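Local coordinates for transposon Tn7 transposition protein TnsA (Escherichia coli, PDB 1T0F), which forms the Tn7 transposase together with TnsB and cuts the 5' DNA strands at the transposon ends, at residues 8-16 with 106-114. Sequence-based numbering, arbitrary orientation.
Sequences NSSFSEVQI and VIRGVDQVM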
ATOM      1  N   ASN A   8      -4.790  -2.381  20.029  1.00 60.81           N
ATOM      2  CA  ASN A   8      -5.881  -2.002  19.086  1.00 60.65           C
ATOM      3  C   ASN A   8      -5.479  -0.845  18.170  1.00 59.23           C
ATOM      4  O   ASN A   8      -4.403  -0.259  18.321  1.00 58.24           O
ATOM      5  CB  ASN A   8      -7.146  -1.634  19.869  1.00 61.73           C
ATOM      6  CG  ASN A   8      -6.877  -0.635  20.975  1.00 63.10           C
ATOM      7  OD1 ASN A   8      -6.419   0.480  20.724  1.00 64.11           O
ATOM      8  ND2 ASN A   8      -7.162  -1.032  22.212  1.00 63.55           N
ATOM      9  N   SER A   9      -6.354  -0.522  17.222  1.00 57.59           N
ATOM     10  CA  SER A   9      -6.097   0.546  16.266  1.00 56.07           C
ATOM     11  C   SER A   9      -6.548   1.921  16.748  1.00 54.75           C
ATOM     12  O   SER A   9      -6.225   2.935  16.127  1.00 54.97           O
ATOM     13  CB  SER A   9      -6.777   0.224  14.933  1.00 56.22           C
ATOM     14  OG  SER A   9      -8.173   0.057  15.097  1.00 57.40           O
ATOM     15  N   SER A  10      -7.292   1.960  17.849  1.00 52.35           N
ATOM     16  CA  SER A  10      -7.765   3.231  18.389  1.00 49.62           C
ATOM     17  C   SER A  10      -6.742   3.808  19.363  1.00 47.56           C
ATOM     18  O   SER A  10      -6.075   3.070  20.089  1.00 46.78           O
ATOM     19  CB  SER A  10      -9.107   3.044  19.099  1.00 50.38           C
ATOM     20  OG  SER A  10      -8.968   2.216  20.239  1.00 52.42           O
ATOM     21  N   PHE A  11      -6.623   5.131  19.374  1.00 45.43           N
ATOM     22  CA  PHE A  11      -5.673   5.811  20.247  1.00 44.46           C
ATOM     23  C   PHE A  11      -6.379   6.714  21.244  1.00 44.09           C
ATOM     24  O   PHE A  11      -7.486   7.197  20.996  1.00 42.62           O
ATOM     25  CB  PHE A  11      -4.703   6.670  19.424  1.00 44.25           C
ATOM     26  CG  PHE A  11      -3.824   5.884  18.489  1.00 43.79           C
ATOM     27  CD1 PHE A  11      -3.416   6.438  17.279  1.00 44.03           C
ATOM     28  CD2 PHE A  11      -3.391   4.603  18.820  1.00 44.00           C
ATOM     29  CE1 PHE A  11      -2.589   5.725  16.408  1.00 42.87           C
ATOM     30  CE2 PHE A  11      -2.564   3.880  17.958  1.00 43.91           C
ATOM     31  CZ  PHE A  11      -2.164   4.444  16.749  1.00 43.93           C
ATOM     32  N   SER A  12      -5.715   6.941  22.372  1.00 43.29           N
ATOM     33  CA  SER A  12      -6.231   7.810  23.421  1.00 43.46           C
ATOM     34  C   SER A  12      -5.654   9.197  23.151  1.00 43.67           C
ATOM     35  O   SER A  12      -4.796   9.353  22.279  1.00 41.05           O
ATOM     36  CB  SER A  12      -5.762   7.314  24.787  1.00 43.59           C
ATOM     37  OG  SER A  12      -4.348   7.303  24.851  1.00 41.89           O
ATOM     38  N   GLU A  13      -6.115  10.201  23.889  1.00 42.72           N
ATOM     39  CA  GLU A  13      -5.608  11.553  23.689  1.00 43.95           C
ATOM     40  C   GLU A  13      -4.102  11.630  23.928  1.00 43.10           C
ATOM     41  O   GLU A  13      -3.386  12.313  23.195  1.00 43.83           O
ATOM     42  CB  GLU A  13      -6.340  12.533  24.609  1.00 46.67           C
ATOM     43  CG  GLU A  13      -7.787  12.771  24.208  1.00 48.73           C
ATOM     44  CD  GLU A  13      -7.922  13.718  23.026  1.00 51.05           C
ATOM     45  OE1 GLU A  13      -7.058  13.686  22.122  1.00 51.51           O
ATOM     46  OE2 GLU A  13      -8.904  14.490  22.996  1.00 52.83           O
ATOM     47  N   VAL A  14      -3.616  10.925  24.943  1.00 42.67           N
ATOM     48  CA  VAL A  14      -2.186  10.941  25.236  1.00 41.94           C
ATOM     49  C   VAL A  14      -1.400  10.185  24.169  1.00 40.78           C
ATOM     50  O   VAL A  14      -0.292  10.587  23.813  1.00 41.20           O
ATOM     51  CB  VAL A  14      -1.868  10.328  26.622  1.00 41.89           C
ATOM     52  CG1 VAL A  14      -2.494  11.179  27.718  1.00 42.11           C
ATOM     53  CG2 VAL A  14      -2.377   8.895  26.694  1.00 41.99           C
ATOM     54  N   GLN A  15      -1.969   9.094  23.663  1.00 39.73           N
ATOM     55  CA  GLN A  15      -1.310   8.308  22.621  1.00 38.70           C
ATOM     56  C   GLN A  15      -1.149   9.153  21.359  1.00 36.91           C
ATOM     57  O   GLN A  15      -0.121   9.099  20.680  1.00 37.12           O
ATOM     58  CB  GLN A  15      -2.126   7.061  22.286  1.00 40.21           C
ATOM     59  CG  GLN A  15      -2.045   5.949  23.315  1.00 42.69           C
ATOM     60  CD  GLN A  15      -2.854   4.733  22.908  1.00 43.26           C
ATOM     61  OE1 GLN A  15      -4.058   4.823  22.689  1.00 45.26           O
ATOM     62  NE2 GLN A  15      -2.191   3.587  22.799  1.00 45.67           N
ATOM     63  N   ILE A  16      -2.184   9.923  21.047  1.00 34.32           N
ATOM     64  CA  ILE A  16      -2.171  10.785  19.878  1.00 34.46           C
ATOM     65  C   ILE A  16      -1.106  11.862  20.040  1.00 36.18           C
ATOM     66  O   ILE A  16      -0.240  12.021  19.182  1.00 34.19           O
ATOM     67  CB  ILE A  16      -3.557  11.444  19.666  1.00 32.25           C
ATOM     68  CG1 ILE A  16      -4.562  10.381  19.215  1.00 30.40           C
ATOM     69  CG2 ILE A  16      -3.461  12.577  18.655  1.00 31.61           C
ATOM     70  CD1 ILE A  16      -5.985  10.896  19.072  1.00 30.39           C
ATOM     71  N   VAL A 106     -14.465   8.983  15.797  1.00 29.44           N
ATOM     72  CA  VAL A 106     -14.212   9.070  17.228  1.00 31.35           C
ATOM     73  C   VAL A 106     -14.370   7.708  17.894  1.00 31.44           C
ATOM     74  O   VAL A 106     -15.220   6.907  17.495  1.00 32.26           O
ATOM     75  CB  VAL A 106     -15.191  10.089  17.884  1.00 31.42           C
ATOM     76  CG1 VAL A 106     -16.630   9.706  17.564  1.00 32.29           C
ATOM     77  CG2 VAL A 106     -14.981  10.137  19.402  1.00 33.11           C
ATOM     78  N   ILE A 107     -13.528   7.446  18.887  1.00 30.01           N
ATOM     79  CA  ILE A 107     -13.574   6.200  19.644  1.00 29.99           C
ATOM     80  C   ILE A 107     -13.542   6.566  21.126  1.00 29.26           C
ATOM     81  O   ILE A 107     -12.625   7.245  21.582  1.00 26.72           O
ATOM     82  CB  ILE A 107     -12.365   5.299  19.338  1.00 30.35           C
ATOM     83  CG1 ILE A 107     -12.374   4.885  17.864  1.00 33.27           C
ATOM     84  CG2 ILE A 107     -12.400   4.069  20.231  1.00 31.16           C
ATOM     85  CD1 ILE A 107     -13.523   3.991  17.489  1.00 36.26           C
ATOM     86  N   ARG A 108     -14.552   6.116  21.866  1.00 30.15           N
ATOM     87  CA  ARG A 108     -14.654   6.398  23.295  1.00 30.61           C
ATOM     88  C   ARG A 108     -14.469   7.879  23.593  1.00 28.80           C
ATOM     89  O   ARG A 108     -13.684   8.252  24.459  1.00 31.53           O
ATOM     90  CB  ARG A 108     -13.626   5.582  24.081  1.00 31.83           C
ATOM     91  CG  ARG A 108     -13.697   4.092  23.814  1.00 37.11           C
ATOM     92  CD  ARG A 108     -13.127   3.297  24.977  1.00 39.54           C
ATOM     93  NE  ARG A 108     -14.070   3.243  26.092  1.00 42.10           N
ATOM     94  CZ  ARG A 108     -13.761   3.523  27.354  1.00 42.67           C
ATOM     95  NH1 ARG A 108     -12.523   3.885  27.673  1.00 42.48           N
ATOM     96  NH2 ARG A 108     -14.695   3.442  28.297  1.00 41.45           N
ATOM     97  N   GLY A 109     -15.194   8.714  22.858  1.00 28.65           N
ATOM     98  CA  GLY A 109     -15.125  10.152  23.057  1.00 28.96           C
ATOM     99  C   GLY A 109     -13.867  10.855  22.579  1.00 30.03           C
ATOM    100  O   GLY A 109     -13.741  12.070  22.738  1.00 30.94           O
ATOM    101  N   VAL A 110     -12.932  10.110  22.000  1.00 29.22           N
ATOM    102  CA  VAL A 110     -11.690  10.708  21.523  1.00 29.36           C
ATOM    103  C   VAL A 110     -11.676  10.797  19.997  1.00 29.73           C
ATOM    104  O   VAL A 110     -11.732   9.777  19.315  1.00 29.21           O
ATOM    105  CB  VAL A 110     -10.473   9.888  21.990  1.00 28.99           C
ATOM    106  CG1 VAL A 110      -9.184  10.521  21.487  1.00 30.11           C
ATOM    107  CG2 VAL A 110     -10.462   9.800  23.509  1.00 31.80           C
ATOM    108  N   ASP A 111     -11.626  12.014  19.467  1.00 30.74           N
ATOM    109  CA  ASP A 111     -11.584  12.186  18.020  1.00 30.77           C
ATOM    110  C   ASP A 111     -10.309  11.512  17.544  1.00 28.85           C
ATOM    111  O   ASP A 111      -9.236  11.709  18.119  1.00 28.01           O
ATOM    112  CB  ASP A 111     -11.580  13.668  17.641  1.00 32.78           C
ATOM    113  CG  ASP A 111     -12.967  14.293  17.704  1.00 36.50           C
ATOM    114  OD1 ASP A 111     -13.948  13.579  18.020  1.00 37.45           O
ATOM    115  OD2 ASP A 111     -13.076  15.504  17.425  1.00 37.83           O
ATOM    116  N   GLN A 112     -10.435  10.701  16.499  1.00 26.02           N
ATOM    117  CA  GLN A 112      -9.298   9.968  15.969  1.00 24.77           C
ATOM    118  C   GLN A 112      -8.628  10.695  14.812  1.00 23.87           C
ATOM    119  O   GLN A 112      -9.261  11.466  14.093  1.00 23.79           O
ATOM    120  CB  GLN A 112      -9.742   8.573  15.513  1.00 24.63           C
ATOM    121  CG  GLN A 112     -10.296   7.690  16.630  1.00 28.64           C
ATOM    122  CD  GLN A 112      -9.267   7.399  17.712  1.00 28.57           C
ATOM    123  OE1 GLN A 112      -8.311   6.650  17.497  1.00 28.81           O
ATOM    124  NE2 GLN A 112      -9.455   7.999  18.883  1.00 25.05           N
ATOM    125  N   VAL A 113      -7.335  10.454  14.652  1.00 22.59           N
ATOM    126  CA  VAL A 113      -6.595  11.062  13.563  1.00 22.27           C
ATOM    127  C   VAL A 113      -6.843  10.181  12.344  1.00 20.78           C
ATOM    128  O   VAL A 113      -6.599   8.975  12.385  1.00 20.85           O
ATOM    129  CB  VAL A 113      -5.082  11.089  13.849  1.00 22.85           C
ATOM    130  CG1 VAL A 113      -4.325  11.593  12.613  1.00 22.67           C
ATOM    131  CG2 VAL A 113      -4.802  11.996  15.053  1.00 22.96           C
ATOM    132  N   MET A 114      -7.344  10.782  11.274  1.00 21.37           N
ATOM    133  CA  MET A 114      -7.604  10.036  10.047  1.00 22.02           C
ATOM    134  C   MET A 114      -6.294   9.877   9.278  1.00 21.53           C
ATOM    135  O   MET A 114      -5.366  10.671   9.449  1.00 20.06           O
ATOM    136  CB  MET A 114      -8.623  10.786   9.187  1.00 20.76           C
ATOM    137  CG  MET A 114      -9.987  10.926   9.836  1.00 23.29           C
ATOM    138  SD  MET A 114     -11.179  11.740   8.784  1.00 25.57           S
ATOM    139  CE  MET A 114     -11.538  10.393   7.608  1.00 24.53           C
TER
HETATM  140  O   HOH W   1      -8.814   4.842  15.464  1.00 49.87           O
HETATM  141  O   HOH W   2      -9.838   6.126  22.305  1.00 31.15           O
HETATM  142  O   HOH W   3      -8.170  13.789  19.571  1.00 30.40           O
HETATM  143  O   HOH W   4     -10.967  14.300  21.074  1.00 37.27           O
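The amide of Gln-112 reads both backbone polar atoms of Phe-11: OE1 accepts from Phe-11 N at 2.9 Å, almost straight at 176°, while NE2 donates to Phe-11 O at 3.0 Å in the plane of that carbonyl. With CG beside the backbone N and the chain bent at chi2 (-62°), the glutamine curls back, and NE2 spends its other hydrogen on Val-110 O, 2.9 Å away and above the carbonyl plane, on the face opposite Ile-107 N. A leucine in its place would probably leave Phe-11 N and O without these two partners and Val-110 O with one donor fewer. Behind this amide the buried Ile-16 packs on the hairpin: its CD1 meets Val-110 CG1 tip to tip at 4.0 Å and rests 3.5 Å from Asp-111 O, and its CG2 passes Val-113 CG2. On the solvent side, contact is shared with water: the exposed Glu-13 lays its CG and CD along Val-110, and its two carboxylate oxygens reach Asp-111 O and N through separate waters; another water joins Phe-11 O to Ile-107 O. Beyond the amide, Ser-10 CB touches Ile-107 CG2 at 3.6 Å. The contact thus sets the lead-in to helix 13-21, begun by a Ser-12/Gln-15 capping box, against a two-stranded β-hairpin closed by a type I' turn, whose Val-106 and Ile-107 line the malonate pocket.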